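Local atomic coordinates of quinoline 2-oxidoreductase medium subunit (Pseudomonas putida, PDB entry 1T3Q), a protein that binds FAD as the medium subunit of a molybdenum-containing quinoline oxidoreductase and probably takes part in its electron transfer. Residues Glu245-Gly250 against Ala270-Val275; Ala209-Gly214 against Asp228-Lys233; Gly67-Gly72 against Lys88-Leu93. All blocks are in the same frame, centred on the assembly; numbering follows the deposited sequence.

Contact 1. Residues Glu245-Gly250 against Ala270-Val275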
loop_
_atom_site.group_PDB
_atom_site.type_symbol
_atom_site.label_atom_id
_atom_site.label_comp_id
_atom_site.label_asym_id
_atom_site.label_seq_id
_atom_site.Cartn_x
_atom_site.Cartn_y
_atom_site.Cartn_z
ATOM N N GLU C 245 -63.233 -11.334 21.124
ATOM C CA GLU C 245 -63.811 -9.992 21.105
ATOM C C GLU C 245 -63.810 -9.423 22.522
ATOM O O GLU C 245 -63.419 -8.276 22.746
ATOM C CB GLU C 245 -65.248 -10.043 20.585
ATOM C CG GLU C 245 -65.372 -10.394 19.111
ATOM N N LEU C 246 -64.256 -10.238 23.475
ATOM C CA LEU C 246 -64.312 -9.834 24.874
ATOM C C LEU C 246 -62.927 -9.525 25.418
ATOM O O LEU C 246 -62.754 -8.600 26.208
ATOM C CB LEU C 246 -64.951 -10.939 25.718
ATOM C CG LEU C 246 -66.441 -11.210 25.513
ATOM C CD1 LEU C 246 -66.847 -12.436 26.317
ATOM C CD2 LEU C 246 -67.250 -9.994 25.944
ATOM N N ALA C 247 -61.938 -10.298 24.986
ATOM C CA ALA C 247 -60.561 -10.120 25.436
ATOM C C ALA C 247 -59.894 -8.859 24.900
ATOM O O ALA C 247 -58.969 -8.335 25.517
ATOM C CB ALA C 247 -59.733 -11.336 25.044
ATOM N N THR C 248 -60.361 -8.369 23.758
ATOM C CA THR C 248 -59.753 -7.189 23.152
ATOM C C THR C 248 -60.534 -5.899 23.334
ATOM O O THR C 248 -60.007 -4.813 23.096
ATOM C CB THR C 248 -59.512 -7.412 21.642
ATOM O OG1 THR C 248 -60.753 -7.723 20.996
ATOM C CG2 THR C 248 -58.540 -8.566 21.427
ATOM N N GLU C 249 -61.787 -5.999 23.761
ATOM C CA GLU C 249 -62.581 -4.793 23.951
ATOM C C GLU C 249 -62.035 -3.975 25.117
ATOM O O GLU C 249 -61.710 -4.514 26.179
ATOM N N GLY C 250 -61.918 -2.669 24.901
ATOM C CA GLY C 250 -61.397 -1.799 25.938
ATOM C C GLY C 250 -59.911 -1.547 25.778
ATOM O O GLY C 250 -59.367 -0.614 26.367
ATOM N N ALA C 270 -57.713 -11.683 16.144
ATOM C CA ALA C 270 -57.425 -12.849 15.308
ATOM C C ALA C 270 -56.470 -13.813 15.999
ATOM O O ALA C 270 -56.664 -15.025 15.963
ATOM C CB ALA C 270 -56.834 -12.402 13.971
ATOM N N ILE C 271 -55.436 -13.269 16.628
ATOM C CA ILE C 271 -54.450 -14.088 17.319
ATOM C C ILE C 271 -55.035 -14.753 18.568
ATOM O O ILE C 271 -54.753 -15.920 18.855
ATOM C CB ILE C 271 -53.231 -13.238 17.720
ATOM C CG1 ILE C 271 -52.595 -12.634 16.463
ATOM C CG2 ILE C 271 -52.224 -14.083 18.486
ATOM C CD1 ILE C 271 -52.145 -13.663 15.438
ATOM N N THR C 272 -55.849 -14.007 19.306
ATOM C CA THR C 272 -56.463 -14.530 20.522
ATOM C C THR C 272 -57.389 -15.695 20.198
ATOM O O THR C 272 -57.370 -16.725 20.873
ATOM C CB THR C 272 -57.252 -13.430 21.256
ATOM O OG1 THR C 272 -56.335 -12.441 21.739
ATOM C CG2 THR C 272 -58.033 -14.011 22.429
ATOM N N GLN C 273 -58.198 -15.532 19.156
ATOM C CA GLN C 273 -59.111 -16.584 18.741
ATOM C C GLN C 273 -58.312 -17.825 18.364
ATOM O O GLN C 273 -58.665 -18.947 18.732
ATOM C CB GLN C 273 -59.940 -16.110 17.545
ATOM C CG GLN C 273 -60.708 -17.209 16.850
ATOM C CD GLN C 273 -61.612 -16.684 15.750
ATOM O OE1 GLN C 273 -62.113 -17.450 14.932
ATOM N NE2 GLN C 273 -61.832 -15.373 15.734
ATOM N N ARG C 274 -57.220 -17.613 17.640
ATOM C CA ARG C 274 -56.364 -18.706 17.201
ATOM C C ARG C 274 -55.749 -19.481 18.364
ATOM O O ARG C 274 -55.766 -20.714 18.374
ATOM C CB ARG C 274 -55.244 -18.166 16.308
ATOM C CG ARG C 274 -54.331 -19.246 15.756
ATOM C CD ARG C 274 -53.031 -18.655 15.237
ATOM N NE ARG C 274 -53.235 -17.707 14.148
ATOM C CZ ARG C 274 -52.272 -16.942 13.639
ATOM N NH1 ARG C 274 -52.542 -16.109 12.642
ATOM N NH2 ARG C 274 -51.043 -17.003 14.132
ATOM N N VAL C 275 -55.202 -18.762 19.340
ATOM C CA VAL C 275 -54.569 -19.401 20.488
ATOM C C VAL C 275 -55.574 -20.127 21.390
ATOM O O VAL C 275 -55.264 -21.179 21.958
ATOM C CB VAL C 275 -53.735 -18.372 21.312
ATOM C CG1 VAL C 275 -54.649 -17.386 22.030
ATOM C CG2 VAL C 275 -52.838 -19.103 22.300
#
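T272 gives the largest share of this small interface, meeting A247 and, more loosely, T248 across two helices. The touch is methyl against methyl: T272 CG2 lies 4.1 Å from A247 CB, and both CB atoms point into the gap. CG2 takes that place because it stands anti to the backbone N, while OG1 sits beside that N (chi1 -67°). From there the hydroxyl bonds back to the carbonyl O of A268 one turn earlier. CG2 is thus the branch that meets A247, while the hydroxyl oxygen is the atom nearest T248.

T248 likewise bonds its OG1 within its own helix, to A244 O. T248 CG2 comes no nearer to the segment 270-275 than 4.5 Å, from T272 OG1, the margin of contact. No hydrogen bond crosses between the segments. With such short side chains the backbones come near: the CA atoms of A247 and T272 are 7.8 Å apart. Helix 237-248 finishes here. The carbonyl O of E245 takes backbone bonds from both T248 N and E249 N, the latter at 3.0 Å, and E249 then leaves helical geometry.

The pair belongs to the helical layer of the CO dehydrogenase flavoprotein C-terminal domain, laid against its antiparallel sheet. One turn earlier on helix 237-248, A244 also touches T272, continuing the small surface presented by A247. L213 and I211 of strand 205-214 touch T272, as does A195 of strand 193-202, while A226 of helix 224-230 packs against A247; the contact therefore lies where helices 237-248 and 261-284 come together over the sheet.

Contact 2. Residues Ala209-Gly214 against Asp228-Lys233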
loop_
_atom_site.group_PDB
_atom_site.type_symbol
_atom_site.label_atom_id
_atom_site.label_comp_id
_atom_site.label_asym_id
_atom_site.label_seq_id
_atom_site.Cartn_x
_atom_site.Cartn_y
_atom_site.Cartn_z
ATOM N N ALA C 209 -60.301 -20.951 32.582
ATOM C CA ALA C 209 -59.591 -20.306 31.489
ATOM C C ALA C 209 -58.866 -19.046 31.934
ATOM O O ALA C 209 -59.353 -18.304 32.783
ATOM C CB ALA C 209 -60.568 -19.967 30.358
ATOM N N ARG C 210 -57.686 -18.833 31.360
ATOM C CA ARG C 210 -56.880 -17.649 31.625
ATOM C C ARG C 210 -56.387 -17.187 30.259
ATOM O O ARG C 210 -55.527 -17.823 29.650
ATOM C CB ARG C 210 -55.688 -17.967 32.538
ATOM C CG ARG C 210 -56.062 -18.241 33.991
ATOM C CD ARG C 210 -56.568 -16.988 34.713
ATOM N NE ARG C 210 -55.513 -15.998 34.929
ATOM C CZ ARG C 210 -55.660 -14.887 35.649
ATOM N NH1 ARG C 210 -56.823 -14.615 36.229
ATOM N NH2 ARG C 210 -54.644 -14.045 35.790
ATOM N N ILE C 211 -56.967 -16.094 29.776
ATOM C CA ILE C 211 -56.616 -15.521 28.484
ATOM C C ILE C 211 -55.857 -14.228 28.740
ATOM O O ILE C 211 -56.312 -13.384 29.512
ATOM C CB ILE C 211 -57.882 -15.195 27.661
ATOM C CG1 ILE C 211 -58.803 -16.418 27.615
ATOM C CG2 ILE C 211 -57.494 -14.751 26.253
ATOM C CD1 ILE C 211 -58.138 -17.681 27.097
ATOM N N ALA C 212 -54.703 -14.075 28.096
ATOM C CA ALA C 212 -53.887 -12.881 28.276
ATOM C C ALA C 212 -53.328 -12.350 26.964
ATOM O O ALA C 212 -52.937 -13.116 26.085
ATOM C CB ALA C 212 -52.740 -13.176 29.242
ATOM N N LEU C 213 -53.292 -11.029 26.843
ATOM C CA LEU C 213 -52.760 -10.383 25.651
ATOM C C LEU C 213 -51.579 -9.502 26.032
ATOM O O LEU C 213 -51.616 -8.801 27.046
ATOM C CB LEU C 213 -53.834 -9.528 24.971
ATOM C CG LEU C 213 -54.893 -10.256 24.137
ATOM C CD1 LEU C 213 -55.748 -11.145 25.029
ATOM C CD2 LEU C 213 -55.762 -9.233 23.432
ATOM N N GLY C 214 -50.530 -9.548 25.219
ATOM C CA GLY C 214 -49.359 -8.739 25.487
ATOM C C GLY C 214 -48.986 -7.894 24.286
ATOM O O GLY C 214 -49.471 -8.131 23.179
ATOM N N ASP C 228 -64.167 -15.454 32.158
ATOM C CA ASP C 228 -65.498 -15.720 32.693
ATOM C C ASP C 228 -66.447 -16.292 31.640
ATOM O O ASP C 228 -67.214 -17.209 31.921
ATOM C CB ASP C 228 -66.081 -14.435 33.289
ATOM C CG ASP C 228 -65.326 -13.966 34.529
ATOM O OD1 ASP C 228 -65.673 -12.892 35.068
ATOM O OD2 ASP C 228 -64.389 -14.671 34.969
ATOM N N PHE C 229 -66.386 -15.750 30.428
ATOM C CA PHE C 229 -67.237 -16.215 29.337
ATOM C C PHE C 229 -66.974 -17.669 28.951
ATOM O O PHE C 229 -67.908 -18.430 28.694
ATOM C CB PHE C 229 -67.036 -15.335 28.102
ATOM C CG PHE C 229 -67.702 -15.868 26.867
ATOM C CD1 PHE C 229 -69.076 -15.744 26.689
ATOM C CD2 PHE C 229 -66.959 -16.521 25.889
ATOM C CE1 PHE C 229 -69.701 -16.262 25.554
ATOM C CE2 PHE C 229 -67.574 -17.044 24.748
ATOM C CZ PHE C 229 -68.945 -16.913 24.583
ATOM N N LEU C 230 -65.704 -18.052 28.905
ATOM C CA LEU C 230 -65.325 -19.405 28.518
ATOM C C LEU C 230 -65.697 -20.512 29.504
ATOM O O LEU C 230 -65.827 -21.674 29.113
ATOM C CB LEU C 230 -63.818 -19.458 28.237
ATOM C CG LEU C 230 -63.348 -18.754 26.960
ATOM C CD1 LEU C 230 -61.828 -18.719 26.908
ATOM C CD2 LEU C 230 -63.905 -19.481 25.745
ATOM N N VAL C 231 -65.870 -20.162 30.774
ATOM C CA VAL C 231 -66.212 -21.152 31.792
ATOM C C VAL C 231 -67.516 -21.891 31.496
ATOM O O VAL C 231 -68.586 -21.282 31.426
ATOM C CB VAL C 231 -66.325 -20.502 33.187
ATOM C CG1 VAL C 231 -66.730 -21.548 34.220
ATOM C CG2 VAL C 231 -64.995 -19.874 33.570
ATOM N N GLY C 232 -67.406 -23.207 31.321
ATOM C CA GLY C 232 -68.567 -24.036 31.051
ATOM C C GLY C 232 -68.935 -24.184 29.586
ATOM O O GLY C 232 -69.940 -24.813 29.251
ATOM N N LYS C 233 -68.129 -23.625 28.695
ATOM C CA LYS C 233 -68.459 -23.725 27.283
ATOM C C LYS C 233 -67.621 -24.702 26.473
ATOM O O LYS C 233 -66.459 -24.968 26.790
ATOM C CB LYS C 233 -68.412 -22.332 26.642
ATOM C CG LYS C 233 -69.470 -21.404 27.215
ATOM C CD LYS C 233 -69.640 -20.137 26.414
ATOM C CE LYS C 233 -70.752 -19.294 27.003
ATOM N NZ LYS C 233 -70.468 -18.963 28.427
#
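L230 packs its CD1 methyl against I211 and A209, and this trio is the tight part of the contact. CD1 of L230 is 3.8 Å from I211 CD1 and almost as near to I211 CG1; the two side chains cross at about a right angle. A209 meets the leucine nearer its base, its CB 3.9 Å from L230 CB as well as from CD1. An extended chi2 (172°) carries CD1 outward from the helix to reach the isoleucine. All three residues are buried, and no polar atom joins the segments. In the C-terminal domain this fixes the last turn of helix 224-230 to strand 205-214 of the antiparallel sheet, a helix-on-sheet contact.

The other side is looser. V231 is solvent-exposed, and V231 CG2 comes no nearer to the strand segment than 4.9 Å, to A209 N. From L230 to K233 the chain makes a type II turn closed by K233 N to L230 O, with G232 at positive phi. K233 doubles back: its NZ bonds F229 O at 2.6 Å, in the carbonyl plane, with a C=O...N angle of 152°, while its CD lies over one face of the F229 ring, toward the rim.

Contact 3. Residues Gly67-Gly72 against Lys88-Leu93; sequences GILSVG and KCVPIL
L69 meets V90 and C89 with no flat group between them: the contact has neither ring faces nor edges, just branched aliphatic carbons and the CB of a cysteine. It belongs to the FAD-binding domain of the molybdopterin dehydrogenase type, where strand 68-72 runs in a five-stranded antiparallel sheet and the end of helix 84-89 and the residues leading into helix 92-97 pack against that strand.

L69 supplies most of the strand's share. Its CG stands anti to the backbone N (chi1 -161°), and the side chain splits its contacts along its length. CG lies 4.0 Å from C89 CB, while CD1 goes on to V90. L69 and V90 cross obliquely, V90 CG2 reaching both CD1 and CB of the leucine. C89 touches through its CB; the same residue also packs on Q64 and I173. The backbones are near at this point, with 6.6 Å between the CA atoms of L69 and C89.

V90 is the first residue to leave helix 84-89, and its CB turns toward the strand just where the helix is interrupted before P91. Its carbonyl O accepts a bond from L93 N at 2.9 Å. V90 also touches I171 of strand 165-172, the neighbour of strand 68-72 in the sheet, so V90 touches two adjacent strands. L93 comes less close, CD1 standing 4.7 Å from L69 CD1, and V71 is looser again. The shortest approach of all is methyl to methyl: L69 CD1 to V90 CG2, 3.6 Å.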
loop_
_atom_site.group_PDB
_atom_site.type_symbol
_atom_site.label_atom_id
_atom_site.label_comp_id
_atom_site.label_asym_id
_atom_site.label_seq_id
_atom_site.Cartn_x
_atom_site.Cartn_y
_atom_site.Cartn_z
ATOM N N GLY C 67 -43.737 -28.197 43.369
ATOM C CA GLY C 67 -44.571 -27.529 42.384
ATOM C C GLY C 67 -44.112 -26.194 41.812
ATOM O O GLY C 67 -44.899 -25.490 41.166
ATOM N N ILE C 68 -42.853 -25.830 42.022
ATOM C CA ILE C 68 -42.377 -24.563 41.469
ATOM C C ILE C 68 -40.988 -24.619 40.835
ATOM O O ILE C 68 -40.047 -25.185 41.392
ATOM C CB ILE C 68 -42.428 -23.439 42.533
ATOM C CG1 ILE C 68 -41.125 -22.646 42.562
ATOM C CG2 ILE C 68 -42.737 -24.023 43.886
ATOM C CD1 ILE C 68 -41.157 -21.516 43.565
ATOM N N LEU C 69 -40.882 -24.018 39.654
ATOM C CA LEU C 69 -39.644 -23.981 38.891
ATOM C C LEU C 69 -38.895 -22.703 39.234
ATOM O O LEU C 69 -39.457 -21.613 39.141
ATOM C CB LEU C 69 -39.975 -24.004 37.399
ATOM C CG LEU C 69 -38.929 -24.400 36.358
ATOM C CD1 LEU C 69 -39.159 -23.528 35.137
ATOM C CD2 LEU C 69 -37.512 -24.229 36.878
ATOM N N SER C 70 -37.641 -22.842 39.654
ATOM C CA SER C 70 -36.817 -21.691 39.995
ATOM C C SER C 70 -35.787 -21.464 38.885
ATOM O O SER C 70 -34.973 -22.343 38.587
ATOM C CB SER C 70 -36.105 -21.922 41.334
ATOM O OG SER C 70 -35.313 -20.798 41.690
ATOM N N VAL C 71 -35.838 -20.289 38.263
ATOM C CA VAL C 71 -34.905 -19.947 37.188
ATOM C C VAL C 71 -34.101 -18.711 37.578
ATOM O O VAL C 71 -34.672 -17.660 37.864
ATOM C CB VAL C 71 -35.653 -19.658 35.866
ATOM C CG1 VAL C 71 -34.652 -19.352 34.752
ATOM C CG2 VAL C 71 -36.519 -20.845 35.489
ATOM N N GLY C 72 -32.779 -18.851 37.595
ATOM C CA GLY C 72 -31.911 -17.744 37.958
ATOM C C GLY C 72 -31.939 -16.634 36.925
ATOM O O GLY C 72 -32.169 -16.885 35.744
ATOM N N LYS C 88 -39.678 -30.046 31.370
ATOM C CA LYS C 88 -40.650 -30.915 32.021
ATOM C C LYS C 88 -41.594 -30.181 32.976
ATOM O O LYS C 88 -42.752 -30.571 33.131
ATOM C CB LYS C 88 -39.935 -32.049 32.767
ATOM N N CYS C 89 -41.105 -29.117 33.604
ATOM C CA CYS C 89 -41.920 -28.357 34.546
ATOM C C CYS C 89 -42.809 -27.286 33.916
ATOM O O CYS C 89 -43.983 -27.175 34.262
ATOM C CB CYS C 89 -41.027 -27.706 35.602
ATOM S SG CYS C 89 -40.157 -28.881 36.657
ATOM N N VAL C 90 -42.251 -26.494 33.004
ATOM C CA VAL C 90 -43.010 -25.423 32.359
ATOM C C VAL C 90 -42.775 -25.429 30.846
ATOM O O VAL C 90 -42.155 -24.515 30.295
ATOM C CB VAL C 90 -42.605 -24.041 32.943
ATOM C CG1 VAL C 90 -43.503 -22.941 32.382
ATOM C CG2 VAL C 90 -42.695 -24.074 34.464
ATOM N N PRO C 91 -43.285 -26.462 30.153
ATOM C CA PRO C 91 -43.141 -26.617 28.702
ATOM C C PRO C 91 -43.557 -25.418 27.853
ATOM O O PRO C 91 -43.115 -25.285 26.714
ATOM C CB PRO C 91 -43.973 -27.865 28.402
ATOM C CG PRO C 91 -44.997 -27.869 29.495
ATOM C CD PRO C 91 -44.172 -27.505 30.698
ATOM N N ILE C 92 -44.399 -24.545 28.396
ATOM C CA ILE C 92 -44.829 -23.377 27.639
ATOM C C ILE C 92 -43.682 -22.377 27.499
ATOM O O ILE C 92 -43.622 -21.624 26.531
ATOM C CB ILE C 92 -46.040 -22.673 28.309
ATOM C CG1 ILE C 92 -46.523 -21.519 27.426
ATOM C CG2 ILE C 92 -45.653 -22.156 29.696
ATOM C CD1 ILE C 92 -47.046 -21.954 26.058
ATOM N N LEU C 93 -42.763 -22.379 28.462
ATOM C CA LEU C 93 -41.633 -21.453 28.433
ATOM C C LEU C 93 -40.783 -21.621 27.171
ATOM O O LEU C 93 -40.556 -20.662 26.438
ATOM C CB LEU C 93 -40.757 -21.636 29.679
ATOM C CG LEU C 93 -40.223 -20.365 30.350
ATOM C CD1 LEU C 93 -39.185 -20.751 31.390
ATOM C CD2 LEU C 93 -39.615 -19.430 29.330
#

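All three contacts are buried and mainly apolar, with no hydrogen bond crossing any of them, yet they differ in elements. Contact 1 joins two helices; contact 2 sets the last helical residue on a strand, contact 3 a helix end and the residue after it. Contacts 1 and 2 share the C-terminal domain and touch: L213 CD2 meets T248 CG2 at 3.5 Å, and L246 packs on F229. Contact 1 relies on small residues and threonine methyls, contact 2 on a leucine against an isoleucine and an alanine, beside an exposed turn. Contact 3 belongs to the FAD-binding domain, its centre about 22 Å from that of contact 2 and 27 Å from that of contact 1, touching neither.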